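Local coordinates for flagellin (Burkholderia pseudomallei, PDB 4CFI), which forms the building block of the bacterial flagellar filament, probably polymerising through its helical region, and carries epitopes recognised by the immune system, at residues T14-S19 / S52-I57; G113-A118 / I138-D143; Q133-I138 / T151-Q156. All coordinates share one frame; numbering follows the deposited sequence.

Contact 1: residues T14-S19 / S52-I57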
loop_
_atom_site.group_PDB
_atom_site.type_symbol
_atom_site.label_atom_id
_atom_site.label_comp_id
_atom_site.label_asym_id
_atom_site.label_seq_id
_atom_site.Cartn_x
_atom_site.Cartn_y
_atom_site.Cartn_z
ATOM N N THR A 14 2.070 6.009 19.009
ATOM C CA THR A 14 2.631 4.712 19.409
ATOM C C THR A 14 1.528 3.669 19.587
ATOM O O THR A 14 1.689 2.511 19.182
ATOM C CB THR A 14 3.496 4.856 20.662
ATOM O OG1 THR A 14 4.637 5.626 20.301
ATOM C CG2 THR A 14 3.949 3.485 21.197
ATOM N N SER A 15 0.403 4.051 20.177
ATOM C CA SER A 15 -0.750 3.146 20.220
ATOM C C SER A 15 -1.189 2.722 18.827
ATOM O O SER A 15 -1.451 1.554 18.571
ATOM C CB SER A 15 -1.932 3.792 20.927
ATOM O OG SER A 15 -1.609 4.094 22.264
ATOM N N LEU A 16 -1.254 3.690 17.928
ATOM C CA LEU A 16 -1.633 3.431 16.560
ATOM C C LEU A 16 -0.643 2.456 15.889
ATOM O O LEU A 16 -1.065 1.516 15.221
ATOM C CB LEU A 16 -1.740 4.766 15.824
ATOM C CG LEU A 16 -2.156 4.679 14.366
ATOM C CD1 LEU A 16 -3.382 3.797 14.190
ATOM C CD2 LEU A 16 -2.383 6.078 13.813
ATOM N N THR A 17 0.660 2.651 16.098
ATOM C CA THR A 17 1.683 1.718 15.582
ATOM C C THR A 17 1.415 0.286 16.069
ATOM O O THR A 17 1.530 -0.662 15.282
ATOM C CB THR A 17 3.096 2.182 15.994
ATOM O OG1 THR A 17 3.385 3.409 15.320
ATOM C CG2 THR A 17 4.158 1.158 15.634
ATOM N N ASN A 18 1.098 0.112 17.347
ATOM C CA ASN A 18 0.802 -1.225 17.869
ATOM C C ASN A 18 -0.342 -1.890 17.072
ATOM O O ASN A 18 -0.246 -3.061 16.690
ATOM C CB ASN A 18 0.476 -1.196 19.381
ATOM C CG ASN A 18 1.721 -1.231 20.294
ATOM O OD1 ASN A 18 2.178 -2.303 20.666
ATOM N ND2 ASN A 18 2.197 -0.074 20.725
ATOM N N SER A 19 -1.426 -1.152 16.826
ATOM C CA SER A 19 -2.588 -1.729 16.132
ATOM C C SER A 19 -2.309 -1.981 14.653
ATOM O O SER A 19 -2.754 -2.990 14.105
ATOM C CB SER A 19 -3.848 -0.875 16.292
ATOM O OG SER A 19 -4.443 -1.074 17.576
ATOM N N SER A 52 -11.216 -0.930 15.125
ATOM C CA SER A 52 -11.952 -0.238 16.184
ATOM C C SER A 52 -11.004 0.519 17.126
ATOM O O SER A 52 -11.287 1.654 17.529
ATOM C CB SER A 52 -12.828 -1.221 16.984
ATOM O OG SER A 52 -13.855 -1.787 16.184
ATOM N N GLU A 53 -9.873 -0.091 17.459
ATOM C CA GLU A 53 -8.888 0.565 18.304
ATOM C C GLU A 53 -8.254 1.761 17.594
ATOM O O GLU A 53 -8.072 2.796 18.231
ATOM C CB GLU A 53 -7.858 -0.458 18.815
ATOM C CG GLU A 53 -6.805 0.092 19.766
ATOM C CD GLU A 53 -7.307 0.574 21.113
ATOM O OE1 GLU A 53 -8.502 0.507 21.449
ATOM O OE2 GLU A 53 -6.442 1.028 21.867
ATOM N N VAL A 54 -7.956 1.647 16.296
ATOM C CA VAL A 54 -7.487 2.791 15.511
ATOM C C VAL A 54 -8.482 3.954 15.605
ATOM O O VAL A 54 -8.097 5.094 15.866
ATOM C CB VAL A 54 -7.249 2.391 14.035
ATOM C CG1 VAL A 54 -7.024 3.604 13.152
ATOM C CG2 VAL A 54 -6.071 1.434 13.919
ATOM N N ASN A 55 -9.767 3.663 15.394
ATOM C CA ASN A 55 -10.784 4.702 15.462
ATOM C C ASN A 55 -10.945 5.274 16.867
ATOM O O ASN A 55 -11.246 6.471 16.993
ATOM C CB ASN A 55 -12.139 4.221 14.911
ATOM C CG ASN A 55 -12.146 4.065 13.405
ATOM O OD1 ASN A 55 -12.712 3.099 12.863
ATOM N ND2 ASN A 55 -11.548 4.991 12.722
ATOM N N ARG A 56 -10.749 4.457 17.899
ATOM C CA ARG A 56 -10.773 4.971 19.267
ATOM C C ARG A 56 -9.614 5.933 19.518
ATOM O O ARG A 56 -9.786 7.006 20.103
ATOM C CB ARG A 56 -10.732 3.841 20.292
ATOM C CG ARG A 56 -11.074 4.283 21.712
ATOM C CD ARG A 56 -10.658 3.269 22.782
ATOM N NE ARG A 56 -9.226 3.020 22.751
ATOM C CZ ARG A 56 -8.304 3.882 23.159
ATOM N NH1 ARG A 56 -8.633 5.043 23.727
ATOM N NH2 ARG A 56 -7.025 3.583 23.009
ATOM N N ILE A 57 -8.422 5.539 19.098
ATOM C CA ILE A 57 -7.258 6.398 19.292
ATOM C C ILE A 57 -7.485 7.745 18.580
ATOM O O ILE A 57 -7.203 8.823 19.131
ATOM C CB ILE A 57 -5.972 5.690 18.800
ATOM C CG1 ILE A 57 -5.668 4.446 19.659
ATOM C CG2 ILE A 57 -4.809 6.665 18.761
ATOM C CD1 ILE A 57 -4.820 3.409 18.938
#
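Leu16 and Val54 meet between two antiparallel helices of the N-terminal helical region of flagellin, 2-31 and 37-60, which form an alpha-helical hairpin. The axes of the two segments approach to 9.5 Å at 170°, a spacing at which short and branched side chains can meet. In the conformer given here, Leu16 has CG anti to its backbone N (chi1 -179°), and the leucine and valine side chains lie aslant, Leu16 CD1 meeting Val54 CG2 at 3.6 Å and CG1 slightly farther off. Leu16 also rests on Val244 of helix 227-257, while Val54 touches Ala98 of a loop. One turn along, Ile57 points at the other helix and lays its CD1 against Ser15 CB at 3.5 Å; serine suits the place because its short side chain lets the isoleucine tip come down almost to the backbone, 3.7 Å from Leu16 N. At the other end, Glu53 leaves the helix with CG anti to N, then bends at chi2 (66°), and its carboxylate is gripped side-on by NE and NH2 of Arg56. Only the aliphatic part of Glu53 faces Ser19, whose OG is hydrogen-bonded to Gln50 OE1 and also lies 3.4 Å from Glu53 CG.

Contact 2: residues G113-A118 / I138-D143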
loop_
_atom_site.group_PDB
_atom_site.type_symbol
_atom_site.label_atom_id
_atom_site.label_comp_id
_atom_site.label_asym_id
_atom_site.label_seq_id
_atom_site.Cartn_x
_atom_site.Cartn_y
_atom_site.Cartn_z
ATOM N N GLY A 113 2.570 -9.465 -8.377
ATOM C CA GLY A 113 2.149 -10.792 -8.821
ATOM C C GLY A 113 3.004 -11.250 -9.979
ATOM O O GLY A 113 3.734 -10.450 -10.560
ATOM N N THR A 114 2.892 -12.537 -10.295
ATOM C CA THR A 114 3.607 -13.162 -11.380
ATOM C C THR A 114 2.594 -13.876 -12.276
ATOM O O THR A 114 1.747 -14.638 -11.799
ATOM C CB THR A 114 4.623 -14.165 -10.816
ATOM O OG1 THR A 114 5.554 -13.454 -10.001
ATOM C CG2 THR A 114 5.360 -14.913 -11.923
ATOM N N ILE A 115 2.701 -13.614 -13.573
ATOM C CA ILE A 115 1.763 -14.117 -14.587
ATOM C C ILE A 115 2.486 -15.144 -15.452
ATOM O O ILE A 115 3.570 -14.861 -15.981
ATOM C CB ILE A 115 1.238 -12.985 -15.514
ATOM C CG1 ILE A 115 0.721 -11.793 -14.687
ATOM C CG2 ILE A 115 0.212 -13.516 -16.499
ATOM C CD1 ILE A 115 0.541 -10.530 -15.502
ATOM N N LYS A 116 1.902 -16.338 -15.606
ATOM C CA LYS A 116 2.447 -17.333 -16.537
ATOM C C LYS A 116 2.026 -16.978 -17.960
ATOM O O LYS A 116 0.849 -16.781 -18.224
ATOM C CB LYS A 116 1.986 -18.758 -16.168
ATOM C CG LYS A 116 2.478 -19.827 -17.137
ATOM C CD LYS A 116 1.900 -21.202 -16.855
ATOM C CE LYS A 116 2.477 -22.243 -17.798
ATOM N NZ LYS A 116 1.947 -23.605 -17.522
ATOM N N VAL A 117 2.997 -16.915 -18.862
ATOM C CA VAL A 117 2.818 -16.469 -20.242
ATOM C C VAL A 117 3.616 -17.375 -21.183
ATOM O O VAL A 117 4.318 -18.279 -20.742
ATOM C CB VAL A 117 3.271 -14.997 -20.441
ATOM C CG1 VAL A 117 2.461 -14.078 -19.544
ATOM C CG2 VAL A 117 4.770 -14.825 -20.223
ATOM N N ALA A 118 3.492 -17.127 -22.483
ATOM C CA ALA A 118 4.231 -17.872 -23.506
ATOM C C ALA A 118 4.489 -16.949 -24.686
ATOM O O ALA A 118 3.677 -16.874 -25.615
ATOM C CB ALA A 118 3.471 -19.125 -23.948
ATOM N N ILE A 138 5.995 -13.398 -16.214
ATOM C CA ILE A 138 6.268 -11.977 -16.057
ATOM C C ILE A 138 5.942 -11.582 -14.626
ATOM O O ILE A 138 4.818 -11.766 -14.157
ATOM C CB ILE A 138 5.461 -11.105 -17.042
ATOM C CG1 ILE A 138 5.800 -11.503 -18.484
ATOM C CG2 ILE A 138 5.723 -9.620 -16.775
ATOM C CD1 ILE A 138 4.859 -10.869 -19.507
ATOM N N ASN A 139 6.927 -11.020 -13.938
ATOM C CA ASN A 139 6.751 -10.433 -12.619
ATOM C C ASN A 139 6.415 -8.969 -12.785
ATOM O O ASN A 139 7.120 -8.254 -13.486
ATOM C CB ASN A 139 8.029 -10.571 -11.817
ATOM C CG ASN A 139 8.513 -12.008 -11.782
ATOM O OD1 ASN A 139 7.839 -12.903 -11.255
ATOM N ND2 ASN A 139 9.680 -12.241 -12.350
ATOM N N VAL A 140 5.330 -8.536 -12.147
ATOM C CA VAL A 140 4.857 -7.154 -12.220
ATOM C C VAL A 140 5.225 -6.455 -10.909
ATOM O O VAL A 140 4.805 -6.879 -9.829
ATOM C CB VAL A 140 3.338 -7.116 -12.454
ATOM C CG1 VAL A 140 2.838 -5.671 -12.574
ATOM C CG2 VAL A 140 2.970 -7.912 -13.696
ATOM N N VAL A 141 6.020 -5.399 -11.035
ATOM C CA VAL A 141 6.647 -4.739 -9.900
ATOM C C VAL A 141 6.166 -3.277 -9.833
ATOM O O VAL A 141 6.122 -2.580 -10.841
ATOM C CB VAL A 141 8.195 -4.807 -10.043
ATOM C CG1 VAL A 141 8.876 -4.152 -8.863
ATOM C CG2 VAL A 141 8.670 -6.255 -10.177
ATOM N N SER A 142 5.790 -2.818 -8.649
ATOM C CA SER A 142 5.322 -1.442 -8.489
ATOM C C SER A 142 6.441 -0.435 -8.732
ATOM O O SER A 142 7.618 -0.727 -8.481
ATOM C CB SER A 142 4.788 -1.245 -7.069
ATOM O OG SER A 142 5.826 -1.518 -6.143
ATOM N N ASP A 143 6.061 0.760 -9.193
ATOM C CA ASP A 143 7.005 1.858 -9.395
ATOM C C ASP A 143 6.859 3.015 -8.398
ATOM O O ASP A 143 7.601 3.983 -8.488
ATOM C CB ASP A 143 7.001 2.359 -10.855
ATOM C CG ASP A 143 5.715 3.074 -11.262
ATOM O OD1 ASP A 143 4.840 3.346 -10.413
ATOM O OD2 ASP A 143 5.592 3.380 -12.475
#
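Thr114 and Asn139 stand side by side on one face of an antiparallel pair of strands, their side chains pointing the same way. Thr114 OG1 donates to Asn139 OD1 at 2.7 Å, in the plane of the amide and on a lone pair of the oxygen. In Asn139 CG lies anti to the carbonyl carbon (chi1 -53°), and from there OD1 comes nearest to Thr114, whose CG2 also packs against it. The two residues form a non-hydrogen-bonded pair, where the backbones come close, CA to CA 4.3 Å, and short polar side chains can join directly. Thr114 CA adds a CA-H...O contact to Ile138 O.

On one side of this pair, Ile115 and Ile138 make a hydrogen-bonded pair: Ile115 N gives to Ile138 O at 2.9 Å and Ile138 N to Ile115 O at 2.8 Å. On the other, Val140 N reaches Gly113 O at 3.0 Å, nearly along the C=O axis.

The opposite face is apolar. The side chains of Ile115 and Val140 lie aslant, CD1 to CG2 4.0 Å, and farther along Val117 crosses Ile138 at about a right angle, with CG2 3.9 Å from Ile138 CG1. Branched residues suit extended strands and make this face largely hydrocarbon. Helix 197-213 covers it, setting Ala203, Met206 and Val207 on Ile115 and Ile210 on Val140, while Phe150 packs on Ile138 and Val140.

The second shell fixes the polar face: Asn139 ND2 donates to Thr151 OG1 on the third strand of the sheet, which holds the amide's rotation and leaves OD1 turned to Thr114. In this part of the D2 domain backbone bonds thus join the strands; the Thr114-Asn139 bond adds a side-chain tie on the partly exposed face, and the other face adds apolar packing.

Contact 3: residues Q133-I138 / T151-Q156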
loop_
_atom_site.group_PDB
_atom_site.type_symbol
_atom_site.label_atom_id
_atom_site.label_comp_id
_atom_site.label_asym_id
_atom_site.label_seq_id
_atom_site.Cartn_x
_atom_site.Cartn_y
_atom_site.Cartn_z
ATOM N N GLN A 133 14.896 -17.155 -27.032
ATOM C CA GLN A 133 14.428 -17.628 -25.741
ATOM C C GLN A 133 12.943 -17.316 -25.573
ATOM O O GLN A 133 12.477 -16.246 -25.969
ATOM C CB GLN A 133 15.218 -16.942 -24.609
ATOM C CG GLN A 133 14.761 -17.257 -23.190
ATOM C CD GLN A 133 15.638 -16.597 -22.143
ATOM O OE1 GLN A 133 16.541 -17.230 -21.594
ATOM N NE2 GLN A 133 15.395 -15.319 -21.874
ATOM N N GLU A 134 12.216 -18.235 -24.941
ATOM C CA GLU A 134 10.805 -18.025 -24.573
ATOM C C GLU A 134 10.722 -17.384 -23.181
ATOM O O GLU A 134 11.404 -17.811 -22.235
ATOM C CB GLU A 134 10.030 -19.345 -24.576
ATOM C CG GLU A 134 8.528 -19.196 -24.362
ATOM C CD GLU A 134 7.753 -20.508 -24.332
ATOM O OE1 GLU A 134 8.398 -21.569 -24.460
ATOM O OE2 GLU A 134 6.493 -20.469 -24.194
ATOM N N THR A 135 9.902 -16.344 -23.077
ATOM C CA THR A 135 9.504 -15.811 -21.788
ATOM C C THR A 135 8.284 -16.578 -21.307
ATOM O O THR A 135 7.276 -16.644 -22.014
ATOM C CB THR A 135 9.190 -14.310 -21.887
ATOM O OG1 THR A 135 10.380 -13.608 -22.290
ATOM C CG2 THR A 135 8.679 -13.746 -20.581
ATOM N N THR A 136 8.380 -17.140 -20.111
ATOM C CA THR A 136 7.373 -18.032 -19.550
ATOM C C THR A 136 6.682 -17.472 -18.296
ATOM O O THR A 136 5.633 -17.991 -17.888
ATOM C CB THR A 136 7.951 -19.412 -19.224
ATOM O OG1 THR A 136 9.027 -19.235 -18.298
ATOM C CG2 THR A 136 8.470 -20.106 -20.510
ATOM N N GLN A 137 7.241 -16.427 -17.679
ATOM C CA GLN A 137 6.581 -15.712 -16.577
ATOM C C GLN A 137 6.912 -14.246 -16.691
ATOM O O GLN A 137 7.993 -13.895 -17.166
ATOM C CB GLN A 137 7.055 -16.204 -15.188
ATOM C CG GLN A 137 6.961 -17.707 -14.995
ATOM C CD GLN A 137 7.452 -18.192 -13.660
ATOM O OE1 GLN A 137 7.919 -17.428 -12.841
ATOM N NE2 GLN A 137 7.366 -19.495 -13.453
ATOM N N ILE A 138 5.995 -13.398 -16.214
ATOM C CA ILE A 138 6.268 -11.977 -16.057
ATOM C C ILE A 138 5.942 -11.582 -14.626
ATOM O O ILE A 138 4.818 -11.766 -14.157
ATOM C CB ILE A 138 5.461 -11.105 -17.042
ATOM C CG1 ILE A 138 5.800 -11.503 -18.484
ATOM C CG2 ILE A 138 5.723 -9.620 -16.775
ATOM C CD1 ILE A 138 4.859 -10.869 -19.507
ATOM N N THR A 151 9.728 -7.911 -15.092
ATOM C CA THR A 151 10.842 -8.824 -15.302
ATOM C C THR A 151 10.295 -10.191 -15.747
ATOM O O THR A 151 9.125 -10.510 -15.557
ATOM C CB THR A 151 11.740 -8.987 -14.060
ATOM O OG1 THR A 151 10.986 -9.643 -13.046
ATOM C CG2 THR A 151 12.293 -7.638 -13.586
ATOM N N ASP A 152 11.191 -10.993 -16.326
ATOM C CA ASP A 152 10.858 -12.332 -16.795
ATOM C C ASP A 152 11.127 -13.390 -15.706
ATOM O O ASP A 152 11.433 -13.072 -14.540
ATOM C CB ASP A 152 11.598 -12.653 -18.113
ATOM C CG ASP A 152 13.104 -12.786 -17.974
ATOM O OD1 ASP A 152 13.641 -12.978 -16.859
ATOM O OD2 ASP A 152 13.760 -12.694 -19.049
ATOM N N GLN A 153 10.980 -14.658 -16.090
ATOM C CA GLN A 153 11.093 -15.768 -15.157
ATOM C C GLN A 153 12.473 -15.858 -14.535
ATOM O O GLN A 153 12.625 -16.514 -13.496
ATOM C CB GLN A 153 10.745 -17.105 -15.841
ATOM C CG GLN A 153 11.707 -17.561 -16.910
ATOM C CD GLN A 153 11.572 -16.855 -18.239
ATOM O OE1 GLN A 153 10.601 -16.152 -18.509
ATOM N NE2 GLN A 153 12.501 -17.109 -19.120
ATOM N N ASN A 154 13.475 -15.264 -15.187
ATOM C CA ASN A 154 14.829 -15.234 -14.649
ATOM C C ASN A 154 15.199 -13.882 -14.048
ATOM O O ASN A 154 16.375 -13.592 -13.836
ATOM C CB ASN A 154 15.839 -15.653 -15.719
ATOM C CG ASN A 154 15.602 -17.070 -16.193
ATOM O OD1 ASN A 154 15.245 -17.952 -15.401
ATOM N ND2 ASN A 154 15.709 -17.274 -17.491
ATOM N N ASN A 155 14.186 -13.076 -13.748
ATOM C CA ASN A 155 14.371 -11.779 -13.101
ATOM C C ASN A 155 15.101 -10.757 -13.970
ATOM O O ASN A 155 15.620 -9.774 -13.443
ATOM C CB ASN A 155 15.048 -11.925 -11.729
ATOM C CG ASN A 155 14.298 -12.871 -10.834
ATOM O OD1 ASN A 155 14.849 -13.867 -10.280
ATOM N ND2 ASN A 155 13.036 -12.593 -10.672
ATOM N N GLN A 156 15.089 -10.942 -15.290
ATOM C CA GLN A 156 15.662 -9.952 -16.218
ATOM C C GLN A 156 14.553 -9.042 -16.722
ATOM O O GLN A 156 13.455 -9.492 -17.030
ATOM C CB GLN A 156 16.337 -10.619 -17.419
ATOM C CG GLN A 156 17.325 -11.721 -17.032
ATOM C CD GLN A 156 18.316 -11.286 -15.966
ATOM O OE1 GLN A 156 18.389 -11.864 -14.850
ATOM N NE2 GLN A 156 19.090 -10.292 -16.292
HETATM O O HOH W 1 12.746 -14.288 -21.045
#
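Gln153 reaches across to the backbone of residues 134-137 with both ends of its amide. Its OE1 accepts from Thr136 N at 2.9 Å, the N-H pointing well at the oxygen (167°) although the donor stands above the plane of the amide. Gln137 N makes a weak bond to the same oxygen, and on the other end NE2 gives a weak bond to Glu134 O. A glutamine suits this place because one side chain offers both an acceptor and a donor to peptide groups of the neighbouring segment. It gets there by bending: CG sits between the backbone N and carbonyl carbon (chi1 67°), and chi2 turns the chain again. On the way, its CB packs on Gln137 CB and its CG lies 3.5 Å from Thr136 OG1.

The contact belongs to the beta hairpin of strands 135-142 and 148-152 in the D2 domain, at the end away from the hairpin's connection. A type I beta turn runs from Asp152 to Asn155, and the side chain of Gln153 within it supplies the acceptor for Thr136 N. Where the backbones still run close, Asp152 CA and Ile138 CA make CA-H...O contacts to Gln137 O and Thr151 O.

Asp152 secures the turn. Its OD1 accepts from Asn154 N at 2.8 Å, an Asx turn, and from Gln156 N at 3.0 Å, the two donors coming from opposite faces of the carboxylate plane; Asn155 N bonds to Asp152 O. The other oxygen, OD2, accepts from a water at 2.7 Å. The same water is hydrogen-bonded to Thr135 OG1 at 2.8 Å and weakly receives Gln153 NE2, while Thr135 CG2 packs 4.0 Å from Asp152 CB.

Overall arrangement
Contacts 2 and 3 hold one three-stranded sheet in the D2 domain, sharing Ile138 and strand 135-142, with centres about 9 Å apart. Contact 1 lies on the other side of the chain's centre, about 35 Å from contact 2 between centres, in the N-terminal helical region. Contacts 1 and 2 are both buried, but contact 1 joins helices through side chains without a hydrogen bond between them, whereas contact 2 joins strands by backbone bonds, with one polar side-chain bond and an apolar face. Contact 3 is only partly buried, at the sheet's end, and its chemistry is correspondingly polar, with an amide, a carboxylate and water. Asn139 N to Thr151 O, 2.8 Å, probably links the two sheet contacts.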